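Local coordinates for carbohydrate binding protein, putative, cpb33A (Cellvibrio japonicus, PDB 5FJQ) that probably acts as a copper-dependent lytic polysaccharide monooxygenase on chitin, this chain being the copper-binding domain of a longer protein, at residues V93-Y107 / I128-H142. Numbering follows the deposited sequence.
Sequences VWTNTAAHKTKYFRY and IHDSGPADQEWVSTH. With CU (copper (II) ion), chain D.
N96 reaches from the end of strand 93-96 to two acceptors: its ND2 donates to E137 O (3.0 Å) and S140 OG (3.1 Å), both near the plane of its amide. With CG beside its own backbone N (chi1 -58°), the amide is turned inward, and the two bonds fix its rotation; a short side chain with two N-H groups suits this buried corner. S140 OG in turn donates to E137 OE1, while S140 CB lies over one face of the F105 ring. F105 belongs to an aromatic cluster with W94, Y107, H129 and H142, in which Y107 OH and H142 ND1 share a hydrogen bond of 2.8 Å. R106 is also well held: its NE makes a salt bridge with D130 OD2 (2.9 Å) from above the carboxylate plane, its guanidinium lies over the Y104 ring, and NH1 pairs with D51.

The outer side is looser. K101 NZ bonds Q136 OE1 (2.7 Å) and makes a long salt bridge with D135, which also pairs with R165. W138 lays one ring face against A99 CB.

The antiparallel ladders 93-96/139-142 and 104-107/128-130 belong to different sheets of the immunoglobulin-like LPMO sandwich, both segments crossing between them; loop 97-101 carries H100, which with H1 forms the copper histidine brace.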
ATOM      1  N   VAL A  93     -10.424  -2.337   1.164  1.00 13.31           N
ATOM      2  CA  VAL A  93     -11.216  -2.048   0.008  1.00 14.45           C
ATOM      3  C   VAL A  93     -10.325  -1.303  -0.930  1.00 13.70           C
ATOM      4  O   VAL A  93      -9.723  -0.309  -0.500  1.00 11.47           O
ATOM      5  CB  VAL A  93     -12.417  -1.110   0.363  1.00 13.42           C
ATOM      6  CG1 VAL A  93     -13.086  -0.622  -0.918  1.00 13.62           C
ATOM      7  CG2 VAL A  93     -13.412  -1.783   1.352  1.00 16.56           C
ATOM      8  N   TRP A  94     -10.307  -1.756  -2.186  1.00 15.87           N
ATOM      9  CA  TRP A  94      -9.559  -1.065  -3.247  1.00 17.58           C
ATOM     10  C   TRP A  94     -10.608  -0.320  -4.048  1.00 18.43           C
ATOM     11  O   TRP A  94     -11.571  -0.921  -4.514  1.00 17.38           O
ATOM     12  CB  TRP A  94      -8.803  -2.022  -4.184  1.00 16.41           C
ATOM     13  CG  TRP A  94      -7.467  -2.544  -3.693  1.00 14.72           C
ATOM     14  CD1 TRP A  94      -7.297  -3.514  -2.799  1.00 14.33           C
ATOM     15  CD2 TRP A  94      -6.145  -2.209  -4.182  1.00 15.90           C
ATOM     16  NE1 TRP A  94      -5.965  -3.788  -2.576  1.00 13.04           N
ATOM     17  CE2 TRP A  94      -5.220  -3.019  -3.445  1.00 15.18           C
ATOM     18  CE3 TRP A  94      -5.647  -1.305  -5.148  1.00 14.95           C
ATOM     19  CZ2 TRP A  94      -3.854  -2.956  -3.637  1.00 13.94           C
ATOM     20  CZ3 TRP A  94      -4.295  -1.242  -5.344  1.00 14.40           C
ATOM     21  CH2 TRP A  94      -3.380  -2.046  -4.569  1.00 15.19           C
ATOM     22  N   THR A  95     -10.435   0.987  -4.169  1.00 19.44           N
ATOM     23  CA  THR A  95     -11.245   1.764  -5.083  1.00 21.67           C
ATOM     24  C   THR A  95     -10.440   1.873  -6.365  1.00 21.68           C
ATOM     25  O   THR A  95      -9.373   2.496  -6.406  1.00 22.34           O
ATOM     26  CB  THR A  95     -11.577   3.150  -4.508  1.00 21.48           C
ATOM     27  OG1 THR A  95     -12.373   2.934  -3.352  1.00 20.09           O
ATOM     28  CG2 THR A  95     -12.381   3.953  -5.525  1.00 22.10           C
ATOM     29  N   ASN A  96     -10.964   1.222  -7.393  1.00 19.75           N
ATOM     30  CA  ASN A  96     -10.368   1.158  -8.677  1.00 20.78           C
ATOM     31  C   ASN A  96     -10.879   2.251  -9.608  1.00 20.03           C
ATOM     32  O   ASN A  96     -12.073   2.328  -9.859  1.00 23.18           O
ATOM     33  CB  ASN A  96     -10.586  -0.248  -9.249  1.00 20.12           C
ATOM     34  CG  ASN A  96     -10.000  -1.296  -8.339  1.00 16.47           C
ATOM     35  OD1 ASN A  96      -9.159  -0.952  -7.509  1.00 16.60           O
ATOM     36  ND2 ASN A  96     -10.541  -2.520  -8.375  1.00 15.62           N
ATOM     37  N   THR A  97      -9.981   3.085 -10.119  1.00 20.90           N
ATOM     38  CA  THR A  97     -10.403   4.129 -11.071  1.00 18.83           C
ATOM     39  C   THR A  97     -10.525   3.543 -12.446  1.00 20.82           C
ATOM     40  O   THR A  97     -11.321   4.018 -13.250  1.00 20.72           O
ATOM     41  CB  THR A  97      -9.420   5.314 -11.070  1.00 19.11           C
ATOM     42  OG1 THR A  97      -8.101   4.875 -11.541  1.00 18.78           O
ATOM     43  CG2 THR A  97      -9.422   5.943  -9.648  1.00 19.52           C
ATOM     44  N   ALA A  98      -9.654   2.571 -12.767  1.00 20.79           N
ATOM     45  CA  ALA A  98      -9.796   1.832 -13.990  1.00 21.55           C
ATOM     46  C   ALA A  98      -9.688   0.352 -13.638  1.00 25.10           C
ATOM     47  O   ALA A  98      -8.606  -0.106 -13.274  1.00 27.22           O
ATOM     48  CB  ALA A  98      -8.713   2.243 -14.994  1.00 22.73           C
ATOM     49  N   ALA A  99     -10.764  -0.400 -13.840  1.00 23.36           N
ATOM     50  CA  ALA A  99     -10.779  -1.855 -13.593  1.00 23.32           C
ATOM     51  C   ALA A  99      -9.830  -2.645 -14.511  1.00 25.70           C
ATOM     52  O   ALA A  99      -9.501  -2.191 -15.600  1.00 26.41           O
ATOM     53  CB  ALA A  99     -12.177  -2.372 -13.725  1.00 24.42           C
ATOM     54  N   HIS A 100      -9.380  -3.814 -14.050  1.00 23.29           N
ATOM     55  CA  HIS A 100      -8.527  -4.678 -14.827  1.00 20.62           C
ATOM     56  C   HIS A 100      -8.877  -6.131 -14.477  1.00 22.02           C
ATOM     57  O   HIS A 100      -9.500  -6.393 -13.416  1.00 16.80           O
ATOM     58  CB  HIS A 100      -7.054  -4.385 -14.572  1.00 18.55           C
ATOM     59  CG  HIS A 100      -6.613  -3.012 -14.995  1.00 16.86           C
ATOM     60  ND1 HIS A 100      -6.835  -2.523 -16.260  1.00 17.14           N
ATOM     61  CD2 HIS A 100      -5.969  -2.029 -14.322  1.00 15.08           C
ATOM     62  CE1 HIS A 100      -6.309  -1.306 -16.368  1.00 15.86           C
ATOM     63  NE2 HIS A 100      -5.803  -0.975 -15.194  1.00 15.54           N
ATOM     64  N   LYS A 101      -8.508  -7.070 -15.375  1.00 22.87           N
ATOM     65  CA  LYS A 101      -8.586  -8.504 -15.051  1.00 23.00           C
ATOM     66  C   LYS A 101      -7.452  -8.713 -14.055  1.00 22.52           C
ATOM     67  O   LYS A 101      -6.427  -8.096 -14.189  1.00 19.35           O
ATOM     68  CB  LYS A 101      -8.455  -9.397 -16.296  1.00 26.47           C
ATOM     69  CG  LYS A 101      -9.380  -9.001 -17.428  1.00 26.04           C
ATOM     70  CD  LYS A 101      -9.807 -10.204 -18.245  1.00 30.63           C
ATOM     71  CE  LYS A 101     -11.135  -9.974 -18.973  1.00 32.90           C
ATOM     72  NZ  LYS A 101     -12.309 -10.259 -18.086  1.00 36.08           N
ATOM     73  N   THR A 102      -7.699  -9.516 -13.018  1.00 20.44           N
ATOM     74  CA  THR A 102      -6.835  -9.612 -11.806  1.00 20.31           C
ATOM     75  C   THR A 102      -6.337 -11.045 -11.657  1.00 19.67           C
ATOM     76  O   THR A 102      -7.140 -11.995 -11.649  1.00 22.78           O
ATOM     77  CB  THR A 102      -7.638  -9.220 -10.536  1.00 19.73           C
ATOM     78  OG1 THR A 102      -8.004  -7.837 -10.649  1.00 21.84           O
ATOM     79  CG2 THR A 102      -6.843  -9.411  -9.262  1.00 17.33           C
ATOM     80  N   LYS A 103      -5.020 -11.180 -11.513  1.00 23.34           N
ATOM     81  CA  LYS A 103      -4.387 -12.429 -11.083  1.00 19.31           C
ATOM     82  C   LYS A 103      -4.592 -12.574  -9.571  1.00 19.76           C
ATOM     83  O   LYS A 103      -4.965 -13.665  -9.059  1.00 16.21           O
ATOM     84  CB  LYS A 103      -2.913 -12.427 -11.469  1.00 23.09           C
ATOM     85  CG  LYS A 103      -2.247 -13.783 -11.324  1.00 25.33           C
ATOM     86  CD  LYS A 103      -2.781 -14.777 -12.336  1.00 29.79           C
ATOM     87  CE  LYS A 103      -1.804 -14.983 -13.478  1.00 34.43           C
ATOM     88  NZ  LYS A 103      -2.447 -15.682 -14.624  1.00 37.20           N
ATOM     89  N   TYR A 104      -4.421 -11.474  -8.843  1.00 19.53           N
ATOM     90  CA  TYR A 104      -4.663 -11.448  -7.377  1.00 17.36           C
ATOM     91  C   TYR A 104      -4.574 -10.086  -6.711  1.00 15.87           C
ATOM     92  O   TYR A 104      -3.875  -9.154  -7.205  1.00 15.30           O
ATOM     93  CB  TYR A 104      -3.669 -12.373  -6.643  1.00 19.57           C
ATOM     94  CG  TYR A 104      -2.214 -12.086  -6.900  1.00 20.12           C
ATOM     95  CD1 TYR A 104      -1.569 -10.980  -6.299  1.00 20.28           C
ATOM     96  CD2 TYR A 104      -1.458 -12.956  -7.657  1.00 20.80           C
ATOM     97  CE1 TYR A 104      -0.220 -10.753  -6.488  1.00 21.11           C
ATOM     98  CE2 TYR A 104      -0.103 -12.746  -7.861  1.00 22.11           C
ATOM     99  CZ  TYR A 104       0.513 -11.636  -7.289  1.00 21.50           C
ATOM    100  OH  TYR A 104       1.825 -11.432  -7.542  1.00 19.64           O
ATOM    101  N   PHE A 105      -5.233  -9.958  -5.573  1.00 13.97           N
ATOM    102  CA  PHE A 105      -4.848  -8.902  -4.609  1.00 13.93           C
ATOM    103  C   PHE A 105      -4.216  -9.639  -3.457  1.00 16.00           C
ATOM    104  O   PHE A 105      -4.876 -10.560  -2.828  1.00 16.50           O
ATOM    105  CB  PHE A 105      -6.059  -8.074  -4.084  1.00 15.76           C
ATOM    106  CG  PHE A 105      -6.712  -7.195  -5.151  1.00 16.12           C
ATOM    107  CD1 PHE A 105      -7.641  -7.730  -6.041  1.00 16.55           C
ATOM    108  CD2 PHE A 105      -6.322  -5.859  -5.319  1.00 15.25           C
ATOM    109  CE1 PHE A 105      -8.249  -6.947  -7.055  1.00 16.94           C
ATOM    110  CE2 PHE A 105      -6.917  -5.081  -6.321  1.00 14.83           C
ATOM    111  CZ  PHE A 105      -7.850  -5.625  -7.207  1.00 15.91           C
ATOM    112  N   ARG A 106      -3.021  -9.201  -3.075  1.00 13.30           N
ATOM    113  CA  ARG A 106      -2.373  -9.770  -1.912  1.00 12.61           C
ATOM    114  C   ARG A 106      -2.073  -8.751  -0.834  1.00 11.81           C
ATOM    115  O   ARG A 106      -1.732  -7.585  -1.125  1.00 10.35           O
ATOM    116  CB  ARG A 106      -1.021 -10.452  -2.277  1.00 12.05           C
ATOM    117  CG  ARG A 106      -1.202 -11.781  -2.947  1.00 14.79           C
ATOM    118  CD  ARG A 106       0.153 -12.343  -3.364  1.00 14.76           C
ATOM    119  NE  ARG A 106      -0.111 -13.593  -4.078  1.00 18.61           N
ATOM    120  CZ  ARG A 106       0.763 -14.232  -4.864  1.00 19.83           C
ATOM    121  NH1 ARG A 106       1.940 -13.702  -5.104  1.00 20.15           N
ATOM    122  NH2 ARG A 106       0.417 -15.357  -5.489  1.00 20.67           N
ATOM    123  N   TYR A 107      -2.204  -9.220   0.411  1.00 11.72           N
ATOM    124  CA  TYR A 107      -1.772  -8.431   1.534  1.00 12.51           C
ATOM    125  C   TYR A 107      -0.660  -9.065   2.330  1.00 15.37           C
ATOM    126  O   TYR A 107      -0.705 -10.301   2.645  1.00 16.92           O
ATOM    127  CB  TYR A 107      -2.940  -8.147   2.473  1.00 11.68           C
ATOM    128  CG  TYR A 107      -4.051  -7.409   1.767  1.00 11.23           C
ATOM    129  CD1 TYR A 107      -4.771  -8.025   0.740  1.00 12.48           C
ATOM    130  CD2 TYR A 107      -4.349  -6.099   2.093  1.00 12.41           C
ATOM    131  CE1 TYR A 107      -5.827  -7.370   0.101  1.00 12.42           C
ATOM    132  CE2 TYR A 107      -5.416  -5.425   1.484  1.00 12.57           C
ATOM    133  CZ  TYR A 107      -6.081  -6.041   0.451  1.00 11.66           C
ATOM    134  OH  TYR A 107      -7.058  -5.375  -0.164  1.00 12.19           O
ATOM    135  N   ILE A 128      -0.418 -12.295   4.348  1.00 16.31           N
ATOM    136  CA  ILE A 128      -1.517 -12.496   5.216  1.00 18.11           C
ATOM    137  C   ILE A 128      -2.855 -12.737   4.470  1.00 17.82           C
ATOM    138  O   ILE A 128      -3.828 -13.210   5.082  1.00 17.49           O
ATOM    139  CB  ILE A 128      -1.569 -11.499   6.399  1.00 18.05           C
ATOM    140  CG1 ILE A 128      -1.702 -10.017   5.950  1.00 17.75           C
ATOM    141  CG2 ILE A 128      -0.422 -11.826   7.402  1.00 17.28           C
ATOM    142  CD1 ILE A 128      -2.369  -9.124   7.003  1.00 18.64           C
ATOM    143  N   HIS A 129      -2.851 -12.455   3.163  1.00 16.80           N
ATOM    144  CA  HIS A 129      -4.040 -12.659   2.361  1.00 18.21           C
ATOM    145  C   HIS A 129      -3.733 -12.752   0.871  1.00 17.16           C
ATOM    146  O   HIS A 129      -2.905 -11.968   0.314  1.00 14.96           O
ATOM    147  CB  HIS A 129      -5.088 -11.526   2.625  1.00 18.16           C
ATOM    148  CG  HIS A 129      -6.409 -11.756   1.962  1.00 21.06           C
ATOM    149  ND1 HIS A 129      -7.389 -12.555   2.527  1.00 22.00           N
ATOM    150  CD2 HIS A 129      -6.908 -11.337   0.767  1.00 20.67           C
ATOM    151  CE1 HIS A 129      -8.439 -12.590   1.725  1.00 24.05           C
ATOM    152  NE2 HIS A 129      -8.180 -11.857   0.658  1.00 22.32           N
ATOM    153  N   ASP A 130      -4.507 -13.604   0.201  1.00 17.61           N
ATOM    154  CA  ASP A 130      -4.452 -13.732  -1.258  1.00 20.39           C
ATOM    155  C   ASP A 130      -5.877 -13.903  -1.743  1.00 22.50           C
ATOM    156  O   ASP A 130      -6.652 -14.830  -1.321  1.00 21.68           O
ATOM    157  CB  ASP A 130      -3.512 -14.884  -1.664  1.00 19.97           C
ATOM    158  CG  ASP A 130      -3.307 -15.004  -3.156  1.00 20.09           C
ATOM    159  OD1 ASP A 130      -4.160 -14.649  -3.964  1.00 20.27           O
ATOM    160  OD2 ASP A 130      -2.250 -15.477  -3.549  1.00 18.20           O
ATOM    161  N   SER A 131      -6.277 -12.968  -2.595  1.00 18.87           N
ATOM    162  CA  SER A 131      -7.649 -12.933  -2.945  1.00 16.82           C
ATOM    163  C   SER A 131      -7.935 -13.838  -4.132  1.00 17.50           C
ATOM    164  O   SER A 131      -9.041 -14.026  -4.470  1.00 18.94           O
ATOM    165  CB  SER A 131      -8.092 -11.527  -3.259  1.00 16.82           C
ATOM    166  OG  SER A 131      -7.732 -11.193  -4.583  1.00 15.53           O
ATOM    167  N   GLY A 132      -6.942 -14.410  -4.776  1.00 17.89           N
ATOM    168  CA  GLY A 132      -7.276 -15.158  -5.974  1.00 20.89           C
ATOM    169  C   GLY A 132      -7.677 -14.214  -7.109  1.00 22.34           C
ATOM    170  O   GLY A 132      -7.893 -12.993  -6.872  1.00 19.36           O
ATOM    171  N   PRO A 133      -7.753 -14.758  -8.353  1.00 22.23           N
ATOM    172  CA  PRO A 133      -8.019 -13.971  -9.551  1.00 20.99           C
ATOM    173  C   PRO A 133      -9.439 -13.396  -9.526  1.00 20.72           C
ATOM    174  O   PRO A 133     -10.314 -13.850  -8.714  1.00 19.53           O
ATOM    175  CB  PRO A 133      -7.874 -14.992 -10.683  1.00 19.49           C
ATOM    176  CG  PRO A 133      -8.325 -16.267 -10.033  1.00 20.70           C
ATOM    177  CD  PRO A 133      -7.802 -16.208  -8.634  1.00 21.71           C
ATOM    178  N   ALA A 134      -9.662 -12.417 -10.383  1.00 17.61           N
ATOM    179  CA  ALA A 134     -10.982 -11.776 -10.464  1.00 19.78           C
ATOM    180  C   ALA A 134     -11.195 -11.250 -11.855  1.00 21.14           C
ATOM    181  O   ALA A 134     -10.212 -10.938 -12.549  1.00 19.43           O
ATOM    182  CB  ALA A 134     -11.072 -10.603  -9.474  1.00 19.03           C
ATOM    183  N   ASP A 135     -12.460 -11.058 -12.241  1.00 24.32           N
ATOM    184  CA  ASP A 135     -12.690 -10.156 -13.383  1.00 28.63           C
ATOM    185  C   ASP A 135     -12.611  -8.678 -12.942  1.00 27.57           C
ATOM    186  O   ASP A 135     -12.169  -8.377 -11.812  1.00 24.63           O
ATOM    187  CB  ASP A 135     -13.968 -10.487 -14.126  1.00 27.99           C
ATOM    188  CG  ASP A 135     -13.971 -11.921 -14.647  1.00 32.67           C
ATOM    189  OD1 ASP A 135     -13.005 -12.306 -15.337  1.00 31.76           O
ATOM    190  OD2 ASP A 135     -14.923 -12.687 -14.297  1.00 34.10           O
ATOM    191  N   GLN A 136     -13.001  -7.768 -13.841  1.00 26.19           N
ATOM    192  CA  GLN A 136     -12.859  -6.339 -13.558  1.00 27.17           C
ATOM    193  C   GLN A 136     -13.826  -6.010 -12.484  1.00 24.87           C
ATOM    194  O   GLN A 136     -14.862  -6.592 -12.470  1.00 28.00           O
ATOM    195  CB  GLN A 136     -13.125  -5.493 -14.787  1.00 30.00           C
ATOM    196  CG  GLN A 136     -12.173  -5.813 -15.919  1.00 32.06           C
ATOM    197  CD  GLN A 136     -12.857  -6.619 -17.007  1.00 37.68           C
ATOM    198  OE1 GLN A 136     -12.975  -7.867 -16.961  1.00 34.87           O
ATOM    199  NE2 GLN A 136     -13.368  -5.891 -17.982  1.00 40.89           N
ATOM    200  N   GLU A 137     -13.441  -5.132 -11.573  1.00 22.03           N
ATOM    201  CA  GLU A 137     -14.202  -4.763 -10.434  1.00 24.06           C
ATOM    202  C   GLU A 137     -13.974  -3.307 -10.245  1.00 21.63           C
ATOM    203  O   GLU A 137     -12.863  -2.883 -10.220  1.00 21.41           O
ATOM    204  CB  GLU A 137     -13.635  -5.444  -9.213  1.00 23.90           C
ATOM    205  CG  GLU A 137     -14.077  -6.905  -9.117  1.00 24.89           C
ATOM    206  CD  GLU A 137     -13.364  -7.608  -8.002  1.00 25.70           C
ATOM    207  OE1 GLU A 137     -12.106  -7.506  -7.896  1.00 24.24           O
ATOM    208  OE2 GLU A 137     -14.075  -8.281  -7.246  1.00 25.31           O
ATOM    209  N   TRP A 138     -15.041  -2.539 -10.113  1.00 20.35           N
ATOM    210  CA  TRP A 138     -14.865  -1.171  -9.752  1.00 22.17           C
ATOM    211  C   TRP A 138     -14.399  -1.016  -8.328  1.00 18.73           C
ATOM    212  O   TRP A 138     -13.715  -0.035  -7.977  1.00 16.86           O
ATOM    213  CB  TRP A 138     -16.183  -0.418  -9.998  1.00 28.84           C
ATOM    214  CG  TRP A 138     -16.460  -0.265 -11.480  1.00 38.30           C
ATOM    215  CD1 TRP A 138     -17.495  -0.822 -12.196  1.00 42.08           C
ATOM    216  CD2 TRP A 138     -15.653   0.468 -12.429  1.00 46.11           C
ATOM    217  NE1 TRP A 138     -17.393  -0.452 -13.523  1.00 46.87           N
ATOM    218  CE2 TRP A 138     -16.274   0.336 -13.693  1.00 49.36           C
ATOM    219  CE3 TRP A 138     -14.465   1.241 -12.326  1.00 47.35           C
ATOM    220  CZ2 TRP A 138     -15.753   0.959 -14.856  1.00 53.92           C
ATOM    221  CZ3 TRP A 138     -13.947   1.849 -13.471  1.00 51.08           C
ATOM    222  CH2 TRP A 138     -14.588   1.704 -14.722  1.00 53.62           C
ATOM    223  N   VAL A 139     -14.833  -1.950  -7.476  1.00 18.04           N
ATOM    224  CA  VAL A 139     -14.454  -1.925  -6.097  1.00 18.27           C
ATOM    225  C   VAL A 139     -14.071  -3.350  -5.735  1.00 18.53           C
ATOM    226  O   VAL A 139     -14.755  -4.309  -6.119  1.00 21.43           O
ATOM    227  CB  VAL A 139     -15.573  -1.452  -5.150  1.00 20.79           C
ATOM    228  CG1 VAL A 139     -14.997  -1.387  -3.746  1.00 20.22           C
ATOM    229  CG2 VAL A 139     -16.096  -0.053  -5.529  1.00 19.24           C
ATOM    230  N   SER A 140     -12.964  -3.500  -5.045  1.00 17.71           N
ATOM    231  CA  SER A 140     -12.423  -4.832  -4.762  1.00 17.07           C
ATOM    232  C   SER A 140     -12.322  -4.944  -3.260  1.00 16.49           C
ATOM    233  O   SER A 140     -11.628  -4.177  -2.624  1.00 17.01           O
ATOM    234  CB  SER A 140     -11.024  -4.994  -5.430  1.00 18.01           C
ATOM    235  OG  SER A 140     -11.096  -5.154  -6.802  1.00 17.24           O
ATOM    236  N   THR A 141     -13.045  -5.893  -2.675  1.00 16.54           N
ATOM    237  CA  THR A 141     -13.078  -6.005  -1.245  1.00 17.52           C
ATOM    238  C   THR A 141     -12.487  -7.326  -0.763  1.00 18.77           C
ATOM    239  O   THR A 141     -12.840  -8.408  -1.235  1.00 17.06           O
ATOM    240  CB  THR A 141     -14.517  -5.849  -0.624  1.00 18.10           C
ATOM    241  OG1 THR A 141     -15.095  -4.631  -1.118  1.00 17.32           O
ATOM    242  CG2 THR A 141     -14.349  -5.700   0.800  1.00 17.05           C
ATOM    243  N   HIS A 142     -11.573  -7.207   0.193  1.00 18.90           N
ATOM    244  CA  HIS A 142     -10.893  -8.367   0.717  1.00 15.84           C
ATOM    245  C   HIS A 142     -11.022  -8.334   2.239  1.00 16.44           C
ATOM    246  O   HIS A 142     -10.631  -7.396   2.882  1.00 13.86           O
ATOM    247  CB  HIS A 142      -9.452  -8.303   0.223  1.00 14.41           C
ATOM    248  CG  HIS A 142      -9.365  -8.058  -1.247  1.00 13.19           C
ATOM    249  ND1 HIS A 142      -8.838  -6.897  -1.783  1.00 13.51           N
ATOM    250  CD2 HIS A 142      -9.789  -8.797  -2.295  1.00 12.51           C
ATOM    251  CE1 HIS A 142      -8.940  -6.939  -3.101  1.00 12.97           C
ATOM    252  NE2 HIS A 142      -9.481  -8.094  -3.441  1.00 12.98           N
TER
HETATM  253 CU    CU D1217      -4.974   0.577 -14.460  1.00 22.62          CU
HETATM  254  O   HOH W   1     -10.403  -4.523 -11.411  1.00 20.01           O
HETATM  255  O   HOH W   2     -10.539  -7.123 -10.116  1.00 21.87           O